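Local coordinates for protein endoglucanase (Bacillus akibai, PDB 1UWW) that hydrolyses internal beta-1,4-glucosidic linkages of cellulose and related beta-glucans, the chain given here being its family 28 carbohydrate-binding module, specific for non-crystalline cellulose, at residues V89-Y94 against M166-A171; V98-G103 against D131-A136; K124-N129 against Y143-K148. All coordinates share one frame; numbering follows the deposited sequence.

Contact 1. Residues V89-Y94 against M166-A171; sequences VTFDFY and MMIIFA. With CA (calcium ion), chain E.
Phe93 and Phe170 make the nearest approach between strands 89-94 and 166-171, which lie on the two facing sheets of a beta-sandwich. Their rings slide past each other in opposite directions: Phe170 CE2 comes over one face of the Phe93 ring, 3.5 Å from Phe93 CE1. The planes are inclined at 31° and the pair is oblique.

The remaining apolar contacts continue the same row. Phe91 and Ile168 meet tip to tip, with Phe91 CE1 4.0 Å from Ile168 CD1, and Phe91 also comes near the edge of the Phe170 ring. At the far end the selenium of Met166, a selenomethionine, rests 4.2 Å from Val89 CG1.

Metal binding belongs to the other face of strand 89-94. Asp92 OD1 binds a calcium ion at 2.3 Å, and OD2 accepts a bond from a calcium-bound water. His144 and Asn185 hold the carboxylate as well, and Glu146 is the other protein ligand of this ion.

No hydrogen bond crosses between the strands, whose axes are 11.3 Å apart and inclined at 54°. Cohesion between the sheets here therefore rests on apolar side chains, while alternation along strand 89-94 turns its acidic residue out to the metal.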
loop_
_atom_site.group_PDB
_atom_site.type_symbol
_atom_site.label_atom_id
_atom_site.label_comp_id
_atom_site.label_asym_id
_atom_site.label_seq_id
_atom_site.Cartn_x
_atom_site.Cartn_y
_atom_site.Cartn_z
ATOM N N VAL A 89 5.096 -5.758 -12.986
ATOM C CA VAL A 89 3.829 -6.049 -13.634
ATOM C C VAL A 89 3.251 -4.701 -14.010
ATOM O O VAL A 89 3.210 -3.763 -13.213
ATOM C CB VAL A 89 2.890 -6.828 -12.710
ATOM C CG1 VAL A 89 1.450 -6.900 -13.259
ATOM C CG2 VAL A 89 3.428 -8.249 -12.525
ATOM N N THR A 90 2.881 -4.581 -15.274
ATOM C CA THR A 90 2.231 -3.382 -15.795
ATOM C C THR A 90 0.887 -3.692 -16.422
ATOM O O THR A 90 0.644 -4.778 -16.922
ATOM C CB THR A 90 3.117 -2.691 -16.835
ATOM O OG1 THR A 90 3.276 -3.514 -17.999
ATOM C CG2 THR A 90 4.523 -2.466 -16.286
ATOM N N PHE A 91 0.001 -2.720 -16.357
ATOM C CA PHE A 91 -1.223 -2.738 -17.123
ATOM C C PHE A 91 -1.720 -1.311 -17.336
ATOM O O PHE A 91 -1.389 -0.405 -16.583
ATOM C CB PHE A 91 -2.332 -3.636 -16.502
ATOM C CG PHE A 91 -2.738 -3.310 -15.084
ATOM C CD1 PHE A 91 -2.021 -3.827 -13.999
ATOM C CD2 PHE A 91 -3.898 -2.591 -14.831
ATOM C CE1 PHE A 91 -2.451 -3.590 -12.683
ATOM C CE2 PHE A 91 -4.319 -2.360 -13.539
ATOM C CZ PHE A 91 -3.569 -2.846 -12.477
ATOM N N ASP A 92 -2.510 -1.153 -18.393
ATOM C CA ASP A 92 -3.284 0.076 -18.589
ATOM C C ASP A 92 -4.570 -0.012 -17.787
ATOM O O ASP A 92 -5.280 -1.006 -17.856
ATOM C CB ASP A 92 -3.611 0.276 -20.075
ATOM C CG ASP A 92 -2.389 0.475 -20.892
ATOM O OD1 ASP A 92 -1.602 1.415 -20.629
ATOM O OD2 ASP A 92 -2.096 -0.333 -21.806
ATOM N N PHE A 93 -4.825 1.001 -16.990
ATOM C CA PHE A 93 -6.024 1.056 -16.159
ATOM C C PHE A 93 -6.760 2.316 -16.513
ATOM O O PHE A 93 -6.183 3.386 -16.534
ATOM C CB PHE A 93 -5.655 1.088 -14.691
ATOM C CG PHE A 93 -6.836 0.955 -13.763
ATOM C CD1 PHE A 93 -7.771 -0.059 -13.889
ATOM C CD2 PHE A 93 -7.017 1.877 -12.744
ATOM C CE1 PHE A 93 -8.877 -0.145 -13.003
ATOM C CE2 PHE A 93 -8.107 1.775 -11.855
ATOM C CZ PHE A 93 -9.027 0.789 -11.987
ATOM N N TYR A 94 -8.038 2.199 -16.813
ATOM C CA TYR A 94 -8.835 3.353 -17.190
ATOM C C TYR A 94 -10.050 3.441 -16.290
ATOM O O TYR A 94 -10.621 2.426 -15.881
ATOM C CB TYR A 94 -9.333 3.266 -18.623
ATOM C CG TYR A 94 -8.281 2.974 -19.672
ATOM C CD1 TYR A 94 -7.915 1.682 -19.977
ATOM C CD2 TYR A 94 -7.689 3.992 -20.376
ATOM C CE1 TYR A 94 -6.969 1.417 -20.946
ATOM C CE2 TYR A 94 -6.739 3.741 -21.354
ATOM C CZ TYR A 94 -6.416 2.457 -21.628
ATOM O OH TYR A 94 -5.488 2.158 -22.620
HETATM N N MSE A 166 -2.263 -14.799 -9.647
HETATM C CA MSE A 166 -2.031 -13.398 -9.435
HETATM C C MSE A 166 -3.359 -12.748 -9.144
HETATM O O MSE A 166 -4.340 -12.915 -9.875
HETATM C CB MSE A 166 -1.439 -12.808 -10.703
HETATM C CG MSE A 166 -1.391 -11.293 -10.776
HETATM SE SE MSE A 166 -0.424 -10.568 -12.253
HETATM C CE MSE A 166 -0.881 -11.799 -13.595
HETATM N N MSE A 167 -3.495 -12.104 -7.995
HETATM C CA MSE A 167 -4.662 -11.152 -7.828
HETATM C C MSE A 167 -4.254 -9.697 -7.755
HETATM O O MSE A 167 -3.126 -9.327 -7.326
HETATM C CB MSE A 167 -5.531 -11.442 -6.549
HETATM C CG MSE A 167 -5.904 -13.029 -6.410
HETATM SE SE MSE A 167 -6.323 -13.694 -4.641
HETATM C CE MSE A 167 -6.994 -12.020 -4.002
ATOM N N ILE A 168 -5.214 -8.896 -8.159
ATOM C CA ILE A 168 -5.085 -7.447 -8.202
ATOM C C ILE A 168 -6.250 -6.927 -7.397
ATOM O O ILE A 168 -7.417 -7.208 -7.739
ATOM C CB ILE A 168 -5.086 -6.875 -9.644
ATOM C CG1 ILE A 168 -3.994 -7.557 -10.476
ATOM C CG2 ILE A 168 -4.854 -5.401 -9.596
ATOM C CD1 ILE A 168 -3.990 -7.150 -11.906
ATOM N N ILE A 169 -5.951 -6.181 -6.347
ATOM C CA ILE A 169 -6.936 -5.674 -5.399
ATOM C C ILE A 169 -7.077 -4.195 -5.599
ATOM O O ILE A 169 -6.078 -3.472 -5.610
ATOM C CB ILE A 169 -6.479 -5.991 -3.963
ATOM C CG1 ILE A 169 -6.347 -7.507 -3.768
ATOM C CG2 ILE A 169 -7.513 -5.430 -2.968
ATOM C CD1 ILE A 169 -5.681 -7.936 -2.499
ATOM N N PHE A 170 -8.307 -3.711 -5.746
ATOM C CA PHE A 170 -8.615 -2.304 -6.022
ATOM C C PHE A 170 -9.334 -1.736 -4.809
ATOM O O PHE A 170 -10.577 -1.792 -4.723
ATOM C CB PHE A 170 -9.473 -2.172 -7.274
ATOM C CG PHE A 170 -8.808 -2.668 -8.523
ATOM C CD1 PHE A 170 -8.849 -3.996 -8.860
ATOM C CD2 PHE A 170 -8.140 -1.798 -9.378
ATOM C CE1 PHE A 170 -8.285 -4.474 -10.030
ATOM C CE2 PHE A 170 -7.553 -2.268 -10.548
ATOM C CZ PHE A 170 -7.627 -3.603 -10.866
ATOM N N ALA A 171 -8.602 -1.209 -3.843
ATOM C CA ALA A 171 -9.175 -0.857 -2.536
ATOM C C ALA A 171 -9.553 0.614 -2.418
ATOM O O ALA A 171 -8.858 1.501 -2.885
ATOM C CB ALA A 171 -8.196 -1.212 -1.447
HETATM CA CA CA E . 0.517 1.182 -21.443
HETATM O O HOH W 1 0.189 -0.399 -23.336
HETATM O O HOH W 2 -0.020 2.631 -22.530
HETATM O O HOH W 3 2.501 1.818 -22.893
HETATM O O HOH W 4 0.866 -0.534 -19.697
#

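Contact 2. Residues V98-G103 against D131-A136. Unlike the reference sequence in segment 131-136: Ala136 (reference Pro).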
loop_
_atom_site.group_PDB
_atom_site.type_symbol
_atom_site.label_atom_id
_atom_site.label_comp_id
_atom_site.label_asym_id
_atom_site.label_seq_id
_atom_site.Cartn_x
_atom_site.Cartn_y
_atom_site.Cartn_z
ATOM N N VAL A 98 -18.799 8.031 -13.136
ATOM C CA VAL A 98 -19.992 8.851 -13.032
ATOM C C VAL A 98 -19.915 9.743 -11.804
ATOM O O VAL A 98 -20.496 10.838 -11.816
ATOM C CB VAL A 98 -21.299 8.008 -13.047
ATOM C CG1 VAL A 98 -22.522 8.828 -12.715
ATOM C CG2 VAL A 98 -21.359 7.220 -14.338
ATOM N N ARG A 99 -19.298 9.277 -10.711
ATOM C CA ARG A 99 -18.987 10.097 -9.535
ATOM C C ARG A 99 -17.524 9.817 -9.159
ATOM O O ARG A 99 -17.108 8.651 -9.043
ATOM C CB ARG A 99 -19.890 9.736 -8.342
ATOM C CG ARG A 99 -19.547 10.481 -7.065
ATOM C CD ARG A 99 -20.566 10.300 -5.971
ATOM N NE ARG A 99 -20.751 8.878 -5.675
ATOM C CZ ARG A 99 -21.920 8.266 -5.574
ATOM N NH1 ARG A 99 -23.040 8.957 -5.656
ATOM N NH2 ARG A 99 -21.998 6.979 -5.382
ATOM N N ALA A 100 -16.757 10.877 -8.947
ATOM C CA ALA A 100 -15.430 10.762 -8.344
ATOM C C ALA A 100 -15.003 12.143 -7.910
ATOM O O ALA A 100 -14.546 12.936 -8.739
ATOM C CB ALA A 100 -14.417 10.141 -9.324
ATOM N N THR A 101 -15.256 12.467 -6.654
ATOM C CA THR A 101 -15.001 13.824 -6.143
ATOM C C THR A 101 -14.028 13.855 -4.994
ATOM O O THR A 101 -13.572 14.942 -4.626
ATOM C CB THR A 101 -16.307 14.540 -5.672
ATOM O OG1 THR A 101 -16.812 13.949 -4.481
ATOM C CG2 THR A 101 -17.439 14.408 -6.697
ATOM N N GLU A 102 -13.679 12.703 -4.426
ATOM C CA GLU A 102 -12.826 12.688 -3.227
ATOM C C GLU A 102 -12.206 11.316 -2.998
ATOM O O GLU A 102 -12.632 10.324 -3.582
ATOM C CB GLU A 102 -13.623 13.110 -2.001
ATOM C CG GLU A 102 -14.754 12.196 -1.632
ATOM C CD GLU A 102 -15.632 12.824 -0.556
ATOM O OE1 GLU A 102 -15.345 13.981 -0.156
ATOM O OE2 GLU A 102 -16.585 12.172 -0.106
ATOM N N GLY A 103 -11.217 11.267 -2.122
ATOM C CA GLY A 103 -10.522 10.059 -1.787
ATOM C C GLY A 103 -9.580 9.557 -2.867
ATOM O O GLY A 103 -9.101 10.287 -3.727
ATOM N N ASP A 131 -8.694 13.323 -6.170
ATOM C CA ASP A 131 -8.622 14.772 -6.102
ATOM C C ASP A 131 -7.702 15.340 -7.148
ATOM O O ASP A 131 -7.638 16.567 -7.321
ATOM C CB ASP A 131 -8.142 15.223 -4.726
ATOM C CG ASP A 131 -9.102 14.853 -3.647
ATOM O OD1 ASP A 131 -10.339 15.019 -3.852
ATOM O OD2 ASP A 131 -8.724 14.339 -2.579
ATOM N N GLU A 132 -6.972 14.468 -7.843
ATOM C CA GLU A 132 -6.016 14.884 -8.850
ATOM C C GLU A 132 -6.471 14.511 -10.281
ATOM O O GLU A 132 -5.637 14.454 -11.186
ATOM C CB GLU A 132 -4.637 14.262 -8.561
ATOM C CG GLU A 132 -4.095 14.497 -7.151
ATOM C CD GLU A 132 -3.380 15.795 -7.001
ATOM O OE1 GLU A 132 -3.128 16.494 -8.022
ATOM O OE2 GLU A 132 -3.071 16.124 -5.840
ATOM N N LEU A 133 -7.759 14.246 -10.504
ATOM C CA LEU A 133 -8.236 13.893 -11.862
ATOM C C LEU A 133 -7.981 14.944 -12.951
ATOM O O LEU A 133 -7.770 14.613 -14.130
ATOM C CB LEU A 133 -9.724 13.540 -11.827
ATOM C CG LEU A 133 -10.094 12.246 -11.119
ATOM C CD1 LEU A 133 -11.596 12.096 -11.050
ATOM C CD2 LEU A 133 -9.474 11.055 -11.814
ATOM N N GLU A 134 -7.985 16.203 -12.566
ATOM C CA GLU A 134 -7.792 17.299 -13.512
ATOM C C GLU A 134 -6.361 17.285 -14.085
ATOM O O GLU A 134 -6.134 17.803 -15.182
ATOM C CB GLU A 134 -8.129 18.629 -12.815
ATOM C CG GLU A 134 -7.330 18.887 -11.541
ATOM C CD GLU A 134 -7.968 18.364 -10.247
ATOM O OE1 GLU A 134 -8.868 17.474 -10.275
ATOM O OE2 GLU A 134 -7.549 18.852 -9.176
ATOM N N GLU A 135 -5.426 16.656 -13.367
ATOM C CA GLU A 135 -4.017 16.505 -13.785
ATOM C C GLU A 135 -3.707 15.180 -14.502
ATOM O O GLU A 135 -2.601 15.002 -15.015
ATOM C CB GLU A 135 -3.073 16.618 -12.569
ATOM C CG GLU A 135 -2.791 18.039 -12.081
ATOM C CD GLU A 135 -3.957 18.690 -11.359
ATOM O OE1 GLU A 135 -4.560 18.044 -10.461
ATOM O OE2 GLU A 135 -4.274 19.857 -11.692
ATOM N N ALA A 136 -4.656 14.244 -14.501
ATOM C CA ALA A 136 -4.469 12.923 -15.098
ATOM C C ALA A 136 -4.631 12.977 -16.604
ATOM O O ALA A 136 -5.318 13.842 -17.128
ATOM C CB ALA A 136 -5.487 11.922 -14.506
#
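Ala100 to Gly103 pass alongside the start of segment 131-136, the backbones coming nearest where Glu102 CA lies 5.5 Å from Asp131 CA. Segment 98-103 leaves a corner at Val98, where Val98 and Arg99 both face Ala178 in a classic beta bulge; in the partner segment, residues 133-135 have helical backbone angles without the regular bonds of a helix.

Two side chains of segment 131-136 carry the contact. Leu133 sends one branch to the partner: its CD1 lies 3.8 Å from Ala100 CB and at the same distance from Ala100 O, so a single methyl covers both the side chain and the carbonyl of that alanine. Asp131 instead lays its carboxylate against backbone. Chi1 of -64° sets Asp131 CG beside the backbone N, and Asp131 OD1 lies 3.5 Å from Glu102 CA. The same oxygen is 3.3 Å from Thr101 O, a meeting of two acceptors that is not a hydrogen bond.

No hydrogen bond joins the segments directly, and polar anchoring comes from around them. Thr101 OG1 is hydrogen-bonded to Asp176, and Asp131 N to the side chain of Asn129. In the second subunit, Glu132 OE2 bonds to Gly103 N of this chain, with the reciprocal bond formed as well; the carboxylates of Asp131 and of that Glu132 are close, which would probably raise the proton affinity of one of them.

The contact sits at one end of the sandwich, between the loop that carries the chain from strand 88-97 to strand 104-111 and the loop from strand 120-129 to strand 138-139. Gly103 pairs through its backbone with Phe130, and Leu133 also packs on Tyr143 and Tyr145 of strand 142-150.

Contact 3. Residues K124-N129 against Y143-K148. With CA (calcium ion), chain E.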
loop_
_atom_site.group_PDB
_atom_site.type_symbol
_atom_site.label_atom_id
_atom_site.label_comp_id
_atom_site.label_asym_id
_atom_site.label_seq_id
_atom_site.Cartn_x
_atom_site.Cartn_y
_atom_site.Cartn_z
ATOM N N LYS A 124 5.114 -2.152 -2.763
ATOM C CA LYS A 124 4.656 -0.789 -3.017
ATOM C C LYS A 124 3.247 -0.746 -3.604
ATOM O O LYS A 124 2.983 -1.298 -4.657
ATOM C CB LYS A 124 5.628 -0.060 -3.937
ATOM C CG LYS A 124 7.007 0.055 -3.333
ATOM C CD LYS A 124 8.109 0.087 -4.389
ATOM C CE LYS A 124 9.233 -0.866 -4.046
ATOM N NZ LYS A 124 9.257 -2.071 -4.893
ATOM N N THR A 125 2.352 -0.075 -2.905
ATOM C CA THR A 125 1.011 0.185 -3.390
ATOM C C THR A 125 1.003 1.231 -4.511
ATOM O O THR A 125 1.764 2.201 -4.423
ATOM C CB THR A 125 0.255 0.693 -2.191
ATOM O OG1 THR A 125 0.305 -0.314 -1.167
ATOM C CG2 THR A 125 -1.219 0.919 -2.515
ATOM N N TYR A 126 0.184 1.038 -5.549
ATOM C CA TYR A 126 -0.050 2.022 -6.603
ATOM C C TYR A 126 -1.338 2.765 -6.270
ATOM O O TYR A 126 -2.408 2.172 -6.215
ATOM C CB TYR A 126 -0.169 1.360 -7.993
ATOM C CG TYR A 126 -0.253 2.363 -9.116
ATOM C CD1 TYR A 126 -1.456 2.964 -9.441
ATOM C CD2 TYR A 126 0.899 2.777 -9.788
ATOM C CE1 TYR A 126 -1.544 3.907 -10.432
ATOM C CE2 TYR A 126 0.834 3.739 -10.789
ATOM C CZ TYR A 126 -0.420 4.297 -11.110
ATOM O OH TYR A 126 -0.560 5.256 -12.091
ATOM N N THR A 127 -1.269 4.067 -6.110
ATOM C CA THR A 127 -2.379 4.849 -5.599
ATOM C C THR A 127 -2.857 5.849 -6.657
ATOM O O THR A 127 -2.038 6.578 -7.254
ATOM C CB THR A 127 -1.954 5.557 -4.299
ATOM O OG1 THR A 127 -1.599 4.584 -3.319
ATOM C CG2 THR A 127 -3.100 6.394 -3.710
ATOM N N ILE A 128 -4.166 5.875 -6.880
ATOM C CA ILE A 128 -4.822 6.852 -7.730
ATOM C C ILE A 128 -5.587 7.815 -6.846
ATOM O O ILE A 128 -6.419 7.395 -6.048
ATOM C CB ILE A 128 -5.806 6.134 -8.663
ATOM C CG1 ILE A 128 -5.003 5.276 -9.643
ATOM C CG2 ILE A 128 -6.675 7.140 -9.411
ATOM C CD1 ILE A 128 -5.800 4.469 -10.547
ATOM N N ASN A 129 -5.316 9.096 -6.994
ATOM C CA ASN A 129 -5.893 10.132 -6.143
ATOM C C ASN A 129 -7.023 10.830 -6.906
ATOM O O ASN A 129 -6.785 11.520 -7.905
ATOM C CB ASN A 129 -4.792 11.113 -5.741
ATOM C CG ASN A 129 -5.213 12.047 -4.649
ATOM O OD1 ASN A 129 -6.395 12.386 -4.531
ATOM N ND2 ASN A 129 -4.260 12.468 -3.833
ATOM N N TYR A 143 -10.105 8.364 -18.154
ATOM C CA TYR A 143 -8.815 8.653 -17.529
ATOM C C TYR A 143 -7.904 7.431 -17.651
ATOM O O TYR A 143 -8.336 6.334 -17.354
ATOM C CB TYR A 143 -9.028 8.985 -16.043
ATOM C CG TYR A 143 -9.851 10.232 -15.818
ATOM C CD1 TYR A 143 -11.230 10.167 -15.756
ATOM C CD2 TYR A 143 -9.254 11.480 -15.699
ATOM C CE1 TYR A 143 -11.992 11.321 -15.556
ATOM C CE2 TYR A 143 -10.012 12.612 -15.494
ATOM C CZ TYR A 143 -11.366 12.512 -15.437
ATOM O OH TYR A 143 -12.152 13.629 -15.257
ATOM N N HIS A 144 -6.657 7.629 -18.054
ATOM C CA HIS A 144 -5.701 6.550 -18.336
ATOM C C HIS A 144 -4.529 6.611 -17.383
ATOM O O HIS A 144 -3.823 7.602 -17.324
ATOM C CB HIS A 144 -5.215 6.680 -19.781
ATOM C CG HIS A 144 -4.251 5.623 -20.212
ATOM N ND1 HIS A 144 -3.579 5.735 -21.412
ATOM C CD2 HIS A 144 -3.895 4.428 -19.686
ATOM C CE1 HIS A 144 -2.798 4.678 -21.575
ATOM N NE2 HIS A 144 -2.983 3.854 -20.554
ATOM N N TYR A 145 -4.345 5.527 -16.639
ATOM C CA TYR A 145 -3.202 5.344 -15.752
ATOM C C TYR A 145 -2.348 4.184 -16.246
ATOM O O TYR A 145 -2.842 3.138 -16.623
ATOM C CB TYR A 145 -3.674 5.047 -14.324
ATOM C CG TYR A 145 -4.460 6.164 -13.751
ATOM C CD1 TYR A 145 -5.837 6.250 -13.977
ATOM C CD2 TYR A 145 -3.844 7.205 -13.064
ATOM C CE1 TYR A 145 -6.585 7.305 -13.506
ATOM C CE2 TYR A 145 -4.609 8.291 -12.598
ATOM C CZ TYR A 145 -5.945 8.314 -12.830
ATOM O OH TYR A 145 -6.673 9.380 -12.345
ATOM N N GLU A 146 -1.049 4.397 -16.246
ATOM C CA GLU A 146 -0.058 3.373 -16.548
ATOM C C GLU A 146 0.371 2.724 -15.252
ATOM O O GLU A 146 1.286 3.208 -14.577
ATOM C CB GLU A 146 1.133 4.057 -17.210
ATOM C CG GLU A 146 0.819 4.601 -18.578
ATOM C CD GLU A 146 0.761 3.497 -19.590
ATOM O OE1 GLU A 146 1.016 2.328 -19.200
ATOM O OE2 GLU A 146 0.482 3.783 -20.775
ATOM N N VAL A 147 -0.319 1.679 -14.845
ATOM C CA VAL A 147 -0.022 1.031 -13.582
ATOM C C VAL A 147 1.259 0.211 -13.749
ATOM O O VAL A 147 1.386 -0.540 -14.688
ATOM C CB VAL A 147 -1.195 0.193 -13.104
ATOM C CG1 VAL A 147 -0.870 -0.527 -11.791
ATOM C CG2 VAL A 147 -2.426 1.099 -12.965
ATOM N N LYS A 148 2.231 0.456 -12.878
ATOM C CA LYS A 148 3.529 -0.220 -12.952
ATOM C C LYS A 148 3.915 -0.572 -11.525
ATOM O O LYS A 148 4.093 0.319 -10.716
ATOM C CB LYS A 148 4.568 0.701 -13.611
ATOM C CG LYS A 148 5.947 0.155 -13.786
ATOM C CD LYS A 148 6.805 1.119 -14.638
ATOM C CE LYS A 148 8.168 0.568 -15.031
ATOM N NZ LYS A 148 8.624 1.120 -16.345
HETATM CA CA CA E . 0.517 1.182 -21.443
HETATM O O HOH W 5 -5.852 10.972 -10.524
HETATM O O HOH W 2 -0.020 2.631 -22.530
HETATM O O HOH W 3 2.501 1.818 -22.893
HETATM O O HOH W 1 0.189 -0.399 -23.336
HETATM O O HOH W 4 0.866 -0.534 -19.697
#
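Tyr145 OH and the carbonyl oxygen of Asn129 are bridged by one water, which lies in the plane of the tyrosine ring at its edge, 2.6 Å from Tyr145 OH, and donates to Asn129 O at 2.8 Å. Over one face of the same ring sits Ile128, whose CD1 makes a CH-pi contact 4.0 Å from the Tyr145 centroid and 16° off the normal. The isoleucine's other branch, CG2, touches Tyr145 CZ at 3.7 Å, so both branches lie against the ring.

Strands 126-129 and 143-148 run nearly antiparallel, at 158°, but belong to opposite sheets of the beta-sandwich; no direct hydrogen bond joins them, and mainly side chains bridge the gap, with the Tyr126 ring lying against the backbone of residues 146-148. Tyr126, with CG anti to its backbone N (chi1 -173°), extends across Val147: Val147 CA lies over the ring face, 4.2 Å from the Tyr126 centroid, and Val147 CG2 packs against CE1. Tyr126 OH lies 3.8 Å from Tyr145 CB, the two tyrosine side chains crossing at about a right angle.

Glu146 starts its side chain away from strand 126-129, and both carboxylate oxygens chelate the calcium ion also held by Asp92, OE1 at 2.6 Å.

The three contacts sample one beta-sandwich carbohydrate-binding module. Contacts 1 and 3, centres about 8 Å apart, both span the two sheets: strands 88-97 and 142-150 are neighbours in one, strands 165-173 and 120-129 lie in the other. One calcium ion joins Asp92 and Glu146 on the outer side of the former pair, so that sheet is tied inward to its partner and, through the metal, strand to strand. Contact 2 lies at an end of the sandwich, its centre about 19 Å from that of contact 1 and 13 Å from that of contact 3. Along the chain, contacts 2 and 3 interleave, both between the segments of contact 1. Both also reach the second subunit; no other chain of the assembly touches contact 1.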